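PDB 4PG7: homoserine dehydrogenase from Staphylococcus aureus M1064, which catalyses the NAD(P)-dependent interconversion of L-homoserine and L-aspartate semialdehyde by hydride transfer, a step of the aspartic acid pathway, and carries a C-terminal ACT domain. Local coordinates for residues Val379-Val384 with Tyr435-Val440; Asn393-Ile398 with Glu428-His433; Ile256-Gln261 with Arg406-Asp411. One frame throughout, in Å; residues are numbered along the deposited sequence.

Contact 1: residues Val379-Val384 with Tyr435-Val440; sequences VVVNHV and YEVDKV. With LYS (lysine), chain K.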
loop_
_atom_site.group_PDB
_atom_site.type_symbol
_atom_site.label_atom_id
_atom_site.label_comp_id
_atom_site.label_asym_id
_atom_site.label_seq_id
_atom_site.Cartn_x
_atom_site.Cartn_y
_atom_site.Cartn_z
ATOM N N VAL A 379 -11.926 28.706 -5.030
ATOM C CA VAL A 379 -12.150 29.995 -4.398
ATOM C C VAL A 379 -13.650 30.282 -4.392
ATOM O O VAL A 379 -14.278 30.249 -5.442
ATOM C CB VAL A 379 -11.455 31.129 -5.177
ATOM C CG1 VAL A 379 -11.677 32.454 -4.456
ATOM C CG2 VAL A 379 -9.966 30.861 -5.328
ATOM N N VAL A 380 -14.207 30.574 -3.220
ATOM C CA VAL A 380 -15.623 30.930 -3.075
ATOM C C VAL A 380 -15.753 32.408 -2.735
ATOM O O VAL A 380 -15.119 32.880 -1.780
ATOM C CB VAL A 380 -16.268 30.140 -1.940
ATOM C CG1 VAL A 380 -17.747 30.478 -1.834
ATOM C CG2 VAL A 380 -16.089 28.650 -2.175
ATOM N N VAL A 381 -16.519 33.125 -3.544
ATOM C CA VAL A 381 -16.745 34.554 -3.366
ATOM C C VAL A 381 -18.238 34.795 -3.131
ATOM O O VAL A 381 -19.081 34.199 -3.820
ATOM C CB VAL A 381 -16.262 35.400 -4.568
ATOM C CG1 VAL A 381 -14.765 35.218 -4.764
ATOM C CG2 VAL A 381 -16.995 35.010 -5.838
ATOM N N ASN A 382 -18.550 35.671 -2.181
ATOM C CA ASN A 382 -19.936 36.039 -1.880
ATOM C C ASN A 382 -20.233 37.511 -2.189
ATOM O O ASN A 382 -19.327 38.291 -2.453
ATOM C CB ASN A 382 -20.282 35.840 -0.400
ATOM C CG ASN A 382 -19.768 34.552 0.192
ATOM O OD1 ASN A 382 -19.136 34.545 1.255
ATOM N ND2 ASN A 382 -20.103 33.455 -0.434
ATOM N N HIS A 383 -21.515 37.871 -2.123
ATOM C CA HIS A 383 -21.993 39.252 -2.354
ATOM C C HIS A 383 -21.564 39.762 -3.715
ATOM O O HIS A 383 -21.230 40.923 -3.860
ATOM C CB HIS A 383 -21.501 40.181 -1.228
ATOM C CG HIS A 383 -21.672 39.594 0.136
ATOM N ND1 HIS A 383 -22.908 39.448 0.725
ATOM C CD2 HIS A 383 -20.777 39.082 1.013
ATOM C CE1 HIS A 383 -22.768 38.875 1.906
ATOM N NE2 HIS A 383 -21.487 38.642 2.105
ATOM N N VAL A 384 -21.544 38.878 -4.712
ATOM C CA VAL A 384 -21.115 39.265 -6.034
ATOM C C VAL A 384 -22.334 39.735 -6.815
ATOM O O VAL A 384 -23.296 38.992 -6.970
ATOM C CB VAL A 384 -20.462 38.100 -6.796
ATOM C CG1 VAL A 384 -19.949 38.589 -8.149
ATOM C CG2 VAL A 384 -19.336 37.490 -5.961
ATOM N N TYR A 435 -13.730 41.727 -4.139
ATOM C CA TYR A 435 -14.555 40.580 -3.842
ATOM C C TYR A 435 -14.374 40.098 -2.426
ATOM O O TYR A 435 -13.265 40.121 -1.884
ATOM C CB TYR A 435 -14.233 39.413 -4.742
ATOM C CG TYR A 435 -14.538 39.635 -6.163
ATOM C CD1 TYR A 435 -15.785 39.300 -6.668
ATOM C CD2 TYR A 435 -13.580 40.150 -7.016
ATOM C CE1 TYR A 435 -16.074 39.471 -8.002
ATOM C CE2 TYR A 435 -13.853 40.329 -8.355
ATOM C CZ TYR A 435 -15.102 39.992 -8.850
ATOM O OH TYR A 435 -15.392 40.161 -10.187
ATOM N N GLU A 436 -15.487 39.711 -1.816
ATOM C CA GLU A 436 -15.471 39.053 -0.540
ATOM C C GLU A 436 -15.171 37.595 -0.780
ATOM O O GLU A 436 -15.985 36.894 -1.372
ATOM C CB GLU A 436 -16.846 39.162 0.118
ATOM C CG GLU A 436 -16.886 38.546 1.510
ATOM C CD GLU A 436 -15.943 39.209 2.493
ATOM O OE1 GLU A 436 -15.508 40.354 2.277
ATOM O OE2 GLU A 436 -15.652 38.573 3.501
ATOM N N VAL A 437 -14.015 37.146 -0.322
ATOM C CA VAL A 437 -13.632 35.769 -0.470
ATOM C C VAL A 437 -14.071 35.021 0.780
ATOM O O VAL A 437 -13.596 35.305 1.859
ATOM C CB VAL A 437 -12.092 35.628 -0.642
ATOM C CG1 VAL A 437 -11.687 34.162 -0.669
ATOM C CG2 VAL A 437 -11.642 36.324 -1.924
ATOM N N ASP A 438 -14.972 34.064 0.632
ATOM C CA ASP A 438 -15.445 33.291 1.772
ATOM C C ASP A 438 -14.327 32.370 2.213
ATOM O O ASP A 438 -13.926 32.375 3.364
ATOM C CB ASP A 438 -16.665 32.465 1.380
ATOM C CG ASP A 438 -17.179 31.576 2.527
ATOM O OD1 ASP A 438 -16.971 31.898 3.706
ATOM O OD2 ASP A 438 -17.814 30.560 2.237
ATOM N N LYS A 439 -13.791 31.602 1.269
ATOM C CA LYS A 439 -12.691 30.739 1.577
ATOM C C LYS A 439 -12.041 30.191 0.323
ATOM O O LYS A 439 -12.583 30.299 -0.778
ATOM C CB LYS A 439 -13.185 29.581 2.414
ATOM C CG LYS A 439 -14.201 28.719 1.713
ATOM C CD LYS A 439 -14.992 27.948 2.755
ATOM C CE LYS A 439 -16.103 27.133 2.130
ATOM N NZ LYS A 439 -16.921 26.522 3.221
ATOM N N VAL A 440 -10.892 29.578 0.539
ATOM C CA VAL A 440 -10.095 28.997 -0.520
ATOM C C VAL A 440 -9.668 27.636 -0.033
ATOM O O VAL A 440 -9.131 27.500 1.071
ATOM C CB VAL A 440 -8.848 29.866 -0.835
ATOM C CG1 VAL A 440 -7.968 29.209 -1.887
ATOM C CG2 VAL A 440 -9.257 31.249 -1.310
HETATM N N LYS K . -20.045 28.211 6.231
HETATM C CA LYS K . -18.717 28.746 6.687
HETATM C C LYS K . -18.344 30.056 5.999
HETATM O O LYS K . -17.150 30.373 5.843
HETATM C CB LYS K . -17.617 27.712 6.445
HETATM C CG LYS K . -16.324 28.005 7.179
HETATM C CD LYS K . -15.112 27.966 6.264
HETATM C CE LYS K . -13.884 28.406 7.030
HETATM N NZ LYS K . -12.646 28.410 6.206
HETATM O OXT LYS K . -19.236 30.824 5.608
HETATM O O HOH W 1 -17.921 40.484 -3.031
#

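Contact 2: residues Asn393-Ile398 with Glu428-His433; sequences NELKAI and ELITKH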
loop_
_atom_site.group_PDB
_atom_site.type_symbol
_atom_site.label_atom_id
_atom_site.label_comp_id
_atom_site.label_asym_id
_atom_site.label_seq_id
_atom_site.Cartn_x
_atom_site.Cartn_y
_atom_site.Cartn_z
ATOM N N ASN A 393 -15.041 36.667 -16.594
ATOM C CA ASN A 393 -14.266 37.625 -17.364
ATOM C C ASN A 393 -13.361 38.461 -16.491
ATOM O O ASN A 393 -12.195 38.656 -16.838
ATOM C CB ASN A 393 -15.174 38.576 -18.156
ATOM C CG ASN A 393 -15.898 37.881 -19.291
ATOM O OD1 ASN A 393 -15.445 36.847 -19.816
ATOM N ND2 ASN A 393 -17.025 38.449 -19.692
ATOM N N GLU A 394 -13.884 38.976 -15.372
ATOM C CA GLU A 394 -13.026 39.735 -14.470
ATOM C C GLU A 394 -11.861 38.886 -13.959
ATOM O O GLU A 394 -10.730 39.376 -13.895
ATOM C CB GLU A 394 -13.750 40.382 -13.284
ATOM C CG GLU A 394 -12.750 41.191 -12.458
ATOM C CD GLU A 394 -13.368 42.290 -11.618
ATOM O OE1 GLU A 394 -14.529 42.103 -11.160
ATOM O OE2 GLU A 394 -12.677 43.323 -11.395
ATOM N N LEU A 395 -12.132 37.637 -13.567
ATOM C CA LEU A 395 -11.058 36.771 -13.089
ATOM C C LEU A 395 -10.007 36.563 -14.145
ATOM O O LEU A 395 -8.819 36.570 -13.843
ATOM C CB LEU A 395 -11.549 35.389 -12.661
ATOM C CG LEU A 395 -12.242 35.236 -11.304
ATOM C CD1 LEU A 395 -12.624 33.783 -11.067
ATOM C CD2 LEU A 395 -11.332 35.761 -10.190
ATOM N N LYS A 396 -10.439 36.327 -15.374
ATOM C CA LYS A 396 -9.501 36.171 -16.496
ATOM C C LYS A 396 -8.609 37.394 -16.663
ATOM O O LYS A 396 -7.416 37.259 -16.896
ATOM C CB LYS A 396 -10.241 35.892 -17.802
ATOM C CG LYS A 396 -10.679 34.448 -17.925
ATOM C CD LYS A 396 -11.952 34.269 -18.751
ATOM C CE LYS A 396 -11.816 34.627 -20.220
ATOM N NZ LYS A 396 -12.889 33.917 -20.986
ATOM N N ALA A 397 -9.172 38.573 -16.461
ATOM C CA ALA A 397 -8.403 39.802 -16.574
ATOM C C ALA A 397 -7.449 39.990 -15.411
ATOM O O ALA A 397 -6.346 40.502 -15.586
ATOM C CB ALA A 397 -9.336 40.998 -16.662
ATOM N N ILE A 398 -7.846 39.578 -14.215
ATOM C CA ILE A 398 -7.044 39.945 -13.042
ATOM C C ILE A 398 -6.004 38.868 -12.666
ATOM O O ILE A 398 -4.957 39.195 -12.111
ATOM C CB ILE A 398 -7.898 40.350 -11.814
ATOM C CG1 ILE A 398 -8.642 39.163 -11.232
ATOM C CG2 ILE A 398 -8.880 41.461 -12.165
ATOM C CD1 ILE A 398 -9.067 39.407 -9.804
ATOM N N GLU A 428 -5.601 37.184 -1.923
ATOM C CA GLU A 428 -5.344 38.606 -1.657
ATOM C C GLU A 428 -5.654 39.443 -2.869
ATOM O O GLU A 428 -6.241 40.507 -2.776
ATOM C CB GLU A 428 -3.877 38.816 -1.288
ATOM C CG GLU A 428 -3.518 38.291 0.101
ATOM C CD GLU A 428 -2.245 38.913 0.652
ATOM O OE1 GLU A 428 -1.877 38.536 1.788
ATOM O OE2 GLU A 428 -1.607 39.765 -0.033
ATOM N N LEU A 429 -5.245 38.935 -4.016
ATOM C CA LEU A 429 -5.479 39.598 -5.255
ATOM C C LEU A 429 -6.987 39.809 -5.517
ATOM O O LEU A 429 -7.435 40.905 -5.865
ATOM C CB LEU A 429 -4.838 38.769 -6.372
ATOM C CG LEU A 429 -5.157 39.209 -7.782
ATOM C CD1 LEU A 429 -4.529 40.568 -8.060
ATOM C CD2 LEU A 429 -4.617 38.164 -8.750
ATOM N N ILE A 430 -7.752 38.747 -5.345
ATOM C CA ILE A 430 -9.202 38.801 -5.559
ATOM C C ILE A 430 -9.840 39.774 -4.555
ATOM O O ILE A 430 -10.739 40.534 -4.913
ATOM C CB ILE A 430 -9.803 37.391 -5.513
ATOM C CG1 ILE A 430 -9.349 36.626 -6.763
ATOM C CG2 ILE A 430 -11.327 37.417 -5.478
ATOM C CD1 ILE A 430 -9.541 35.131 -6.707
ATOM N N THR A 431 -9.333 39.757 -3.327
ATOM C CA THR A 431 -9.776 40.666 -2.261
ATOM C C THR A 431 -9.505 42.128 -2.594
ATOM O O THR A 431 -10.403 42.959 -2.461
ATOM C CB THR A 431 -9.127 40.272 -0.913
ATOM O OG1 THR A 431 -9.584 38.968 -0.547
ATOM C CG2 THR A 431 -9.482 41.251 0.195
ATOM N N LYS A 432 -8.311 42.445 -3.106
ATOM C CA LYS A 432 -8.019 43.829 -3.470
ATOM C C LYS A 432 -8.817 44.323 -4.678
ATOM O O LYS A 432 -8.955 45.532 -4.873
ATOM C CB LYS A 432 -6.500 44.077 -3.606
ATOM C CG LYS A 432 -5.874 43.498 -4.855
ATOM C CD LYS A 432 -4.717 44.324 -5.442
ATOM C CE LYS A 432 -3.459 43.494 -5.671
ATOM N NZ LYS A 432 -2.472 44.210 -6.538
ATOM N N HIS A 433 -9.332 43.402 -5.492
ATOM C CA HIS A 433 -10.275 43.744 -6.567
ATOM C C HIS A 433 -11.747 43.802 -6.129
ATOM O O HIS A 433 -12.648 43.823 -6.957
ATOM C CB HIS A 433 -10.100 42.793 -7.757
ATOM C CG HIS A 433 -8.956 43.184 -8.631
ATOM N ND1 HIS A 433 -9.049 44.201 -9.545
ATOM C CD2 HIS A 433 -7.666 42.787 -8.644
ATOM C CE1 HIS A 433 -7.879 44.381 -10.127
ATOM N NE2 HIS A 433 -7.024 43.530 -9.601
HETATM O O HOH W 2 -11.530 45.675 -9.809
HETATM O O HOH W 3 -14.275 44.302 -9.104
#

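Contact 3: residues Ile256-Gln261 with Arg406-Asp411; sequences INVADQ and RVANYD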
loop_
_atom_site.group_PDB
_atom_site.type_symbol
_atom_site.label_atom_id
_atom_site.label_comp_id
_atom_site.label_asym_id
_atom_site.label_seq_id
_atom_site.Cartn_x
_atom_site.Cartn_y
_atom_site.Cartn_z
ATOM N N ILE A 256 -19.499 20.675 -1.073
ATOM C CA ILE A 256 -19.468 19.344 -1.611
ATOM C C ILE A 256 -20.176 19.228 -2.957
ATOM O O ILE A 256 -19.651 18.613 -3.890
ATOM C CB ILE A 256 -20.050 18.345 -0.594
ATOM C CG1 ILE A 256 -19.013 18.122 0.494
ATOM C CG2 ILE A 256 -20.410 17.031 -1.269
ATOM C CD1 ILE A 256 -19.528 17.405 1.697
ATOM N N ASN A 257 -21.367 19.807 -3.066
ATOM C CA ASN A 257 -22.147 19.711 -4.310
ATOM C C ASN A 257 -21.590 20.566 -5.459
ATOM O O ASN A 257 -21.623 20.154 -6.629
ATOM C CB ASN A 257 -23.621 20.007 -4.035
ATOM C CG ASN A 257 -24.275 18.911 -3.198
ATOM O OD1 ASN A 257 -23.784 17.796 -3.148
ATOM N ND2 ASN A 257 -25.363 19.230 -2.531
ATOM N N VAL A 258 -21.043 21.728 -5.124
ATOM C CA VAL A 258 -20.383 22.541 -6.122
ATOM C C VAL A 258 -19.083 21.839 -6.593
ATOM O O VAL A 258 -18.812 21.725 -7.788
ATOM C CB VAL A 258 -20.075 23.938 -5.564
ATOM C CG1 VAL A 258 -19.227 24.739 -6.533
ATOM C CG2 VAL A 258 -21.362 24.694 -5.279
ATOM N N ALA A 259 -18.311 21.311 -5.651
ATOM C CA ALA A 259 -17.128 20.520 -6.009
ATOM C C ALA A 259 -17.527 19.381 -6.927
ATOM O O ALA A 259 -16.863 19.091 -7.941
ATOM C CB ALA A 259 -16.457 19.968 -4.762
ATOM N N ASP A 260 -18.613 18.719 -6.559
ATOM C CA ASP A 260 -19.101 17.584 -7.309
ATOM C C ASP A 260 -19.374 17.943 -8.764
ATOM O O ASP A 260 -18.948 17.213 -9.695
ATOM C CB ASP A 260 -20.382 17.045 -6.693
ATOM C CG ASP A 260 -20.945 15.901 -7.515
ATOM O OD1 ASP A 260 -20.269 14.869 -7.658
ATOM O OD2 ASP A 260 -22.001 16.083 -8.106
ATOM N N GLN A 261 -20.124 19.027 -8.969
ATOM C CA GLN A 261 -20.463 19.474 -10.335
ATOM C C GLN A 261 -19.203 19.842 -11.142
ATOM O O GLN A 261 -19.182 19.657 -12.326
ATOM C CB GLN A 261 -21.483 20.616 -10.343
ATOM C CG GLN A 261 -20.932 22.037 -10.505
ATOM C CD GLN A 261 -22.015 23.118 -10.669
ATOM O OE1 GLN A 261 -22.249 23.589 -11.775
ATOM N NE2 GLN A 261 -22.648 23.535 -9.555
ATOM N N ARG A 406 -12.391 27.510 -14.313
ATOM C CA ARG A 406 -13.802 27.200 -14.452
ATOM C C ARG A 406 -14.552 27.816 -13.281
ATOM O O ARG A 406 -14.038 27.839 -12.158
ATOM C CB ARG A 406 -13.985 25.701 -14.501
ATOM C CG ARG A 406 -13.144 25.070 -15.607
ATOM C CD ARG A 406 -13.004 23.586 -15.384
ATOM N NE ARG A 406 -14.306 22.987 -15.546
ATOM C CZ ARG A 406 -14.805 22.051 -14.762
ATOM N NH1 ARG A 406 -14.112 21.600 -13.718
ATOM N NH2 ARG A 406 -16.016 21.610 -15.026
ATOM N N VAL A 407 -15.750 28.318 -13.553
ATOM C CA VAL A 407 -16.559 28.955 -12.549
ATOM C C VAL A 407 -17.886 28.222 -12.413
ATOM O O VAL A 407 -18.335 27.555 -13.343
ATOM C CB VAL A 407 -16.771 30.453 -12.867
ATOM C CG1 VAL A 407 -15.435 31.177 -12.914
ATOM C CG2 VAL A 407 -17.503 30.654 -14.178
ATOM N N ALA A 408 -18.503 28.333 -11.249
ATOM C CA ALA A 408 -19.776 27.696 -10.982
ATOM C C ALA A 408 -20.596 28.561 -10.034
ATOM O O ALA A 408 -20.030 29.308 -9.216
ATOM C CB ALA A 408 -19.565 26.349 -10.334
ATOM N N ASN A 409 -21.920 28.426 -10.140
ATOM C CA ASN A 409 -22.838 28.974 -9.174
ATOM C C ASN A 409 -22.645 28.254 -7.856
ATOM O O ASN A 409 -22.519 27.064 -7.823
ATOM C CB ASN A 409 -24.290 28.795 -9.626
ATOM C CG ASN A 409 -24.636 29.666 -10.813
ATOM O OD1 ASN A 409 -25.000 29.175 -11.870
ATOM N ND2 ASN A 409 -24.513 30.956 -10.642
ATOM N N TYR A 410 -22.617 28.996 -6.767
ATOM C CA TYR A 410 -22.420 28.407 -5.466
ATOM C C TYR A 410 -23.688 28.568 -4.652
ATOM O O TYR A 410 -24.173 27.612 -4.086
ATOM C CB TYR A 410 -21.244 29.095 -4.790
ATOM C CG TYR A 410 -20.841 28.574 -3.441
ATOM C CD1 TYR A 410 -19.865 27.586 -3.326
ATOM C CD2 TYR A 410 -21.375 29.107 -2.271
ATOM C CE1 TYR A 410 -19.450 27.127 -2.098
ATOM C CE2 TYR A 410 -20.967 28.654 -1.031
ATOM C CZ TYR A 410 -20.004 27.654 -0.956
ATOM O OH TYR A 410 -19.558 27.199 0.265
ATOM N N ASP A 411 -24.177 29.801 -4.571
ATOM C CA ASP A 411 -25.396 30.146 -3.854
ATOM C C ASP A 411 -25.826 31.519 -4.392
ATOM O O ASP A 411 -25.222 32.028 -5.338
ATOM C CB ASP A 411 -25.122 30.184 -2.343
ATOM C CG ASP A 411 -26.385 30.095 -1.512
ATOM O OD1 ASP A 411 -27.496 30.203 -2.079
ATOM O OD2 ASP A 411 -26.276 29.941 -0.278
HETATM O O HOH W 4 -22.906 26.561 -12.228
#

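Contact 1: residues Val379-Val384 with Tyr435-Val440
Opposite Val380 the antiparallel partner strand fits two residues, Asp438 and Lys439, where a regular ladder has one: a classic beta bulge. Its evidence is two bonds to one residue: Val380 N gives a nearly straight bond to Lys439 O (2.9 Å, 174° at the hydrogen), while Asp438 N reaches Val380 O at 2.7 Å from 24° off the carbonyl plane. Beyond the bulge Asn382 N donates to Glu436 O, and one water donates to Asn382 O and accepts from Glu436 N.

The Asp438 side chain can be followed outward. Its CB lies 3.2 Å from Asn382 OD1, whose amide partner ND2 is hydrogen-bonded to Ser414. Because CG stands anti to the backbone N (chi1 178°), the carboxylate is carried past Val380 toward the bound lysine. Asp438 OD1 comes within 2.6 Å of the ligand's O, so close that one acid group probably holds a proton, and 3.1 Å from its OXT; Asp438 OD2 lies 4.1 Å from Val380 CG1. Lys439 CD is 3.5 Å from the ligand's CD, while its ammonium is salt-bridged to Asp255.

On the other face, Val379, Val381, Val437 and Val440 form an apolar layer, with Val379 CG2 4.1 Å from Val440 CG2. Helix 427-432 packs against this layer, strand 414-422 bonds to the far edge of 375-382, and Tyr410 of strand 404-411 touches Val380 and Lys439.

Contact 2: residues Asn393-Ile398 with Glu428-His433
Ile398 lays its CG2 methyl over one face of the His433 imidazole, 3.7 Å from the ring centroid and 7° off the normal, which meets the geometry of a CH-pi contact. The two side chains pass in opposite senses, the isoleucine over the ring, and Ile398 CD1 also touches it at His433 CD2. With CG1 set between the backbone N and the carbonyl carbon (chi1 69°), the isoleucine directs CG2 at the ring while CD1 still reaches Ile430 CG1 at 4.1 Å. Deeper in, Leu395 CD2 meets Ile430 CD1 at 4.0 Å. Leu429 CD2 rests 3.5 Å from Ile398 O.

These residues join the two helices of the C-terminal ACT domain, with His433 just beyond the end of helix 427-432; the beta-alpha-beta-beta-alpha-beta order places helices 388-398 and 427-432 on one face of the sheet. The short axes run 118° apart and approach only to 11.2 Å, so long side chains make the contact rather than close backbones.

Water forms the next shell. One molecule lies at the edge of the His433 ring, 2.9 Å from His433 ND1, and donates to Glu394 OE2; a second lies between Glu394 OE2 (3.0 Å) and His433 O (2.7 Å). A probable hydrogen bond, modelled doubtfully short, links Glu394 OE1 to the Tyr435 hydroxyl and would help hold the carboxylate. Ile430 is backed by Val379, Val381 and Val437 of the sheet beneath, and Leu395 by Leu405.

Contact 3: residues Ile256-Gln261 with Arg406-Asp411
This is a helix-on-strand contact between domains: helix 253-262, in the homoserine dehydrogenase family region, lies against strand 404-411 of the C-terminal ACT domain. The short axes pass 8.9 Å apart and run nearly antiparallel, at 160°. Val258 supplies the apolar part with its two branches. Its CG1, anti to the backbone N (chi1 173°), meets Ala408 CB at 4.1 Å, while CG2 is turned to the next part of the strand and lies 3.7 Å from Asn409 O and 3.8 Å from Tyr410 CD1. The valine and tyrosine side chains cross at about a right angle.

One helical turn later, Gln261 extends beyond CG and brings its amide alongside Ala408, with Gln261 CD 4.1 Å from Ala408 CB. A water completes this polar margin: it donates to Gln261 OE1 at 3.1 Å and accepts from Asn409 N at 3.0 Å, with a weak further bond to Asn409 OD1. Ala416 on the adjacent strand 414-422 and Phe378 on strand 375-382 also touch Val258.

The Tyr410 hydroxyl is hydrogen-bonded to Asp255, on the same helix as Val258. The chemistry is therefore an apolar centre around Val258 with two polar links, the water bridge from Gln261 to Asn409 and the Tyr410-Asp255 bond. The second of these places the domain contact beside the bound-lysine pocket, since the Tyr410 side chain is about 6 Å from the ligand.

All three contacts involve the C-terminal ACT domain. Along the chain, contact 2 is nested within the loop closed by contact 1, whereas contact 3 alternates with each of them and brings in the distant helix 253-262. Centres of contacts 1 and 2 lie about 11 Å apart, those of 1 and 3 about 13 Å, and those of 2 and 3 about 19 Å. Contacts 1 and 3 share the mixed sheet; contact 2 holds the helices covering its other face. The sheet thus lies between a helical layer and the lysine-side interface, consistent with an ACT domain joined to the remaining enzyme beside the ligand.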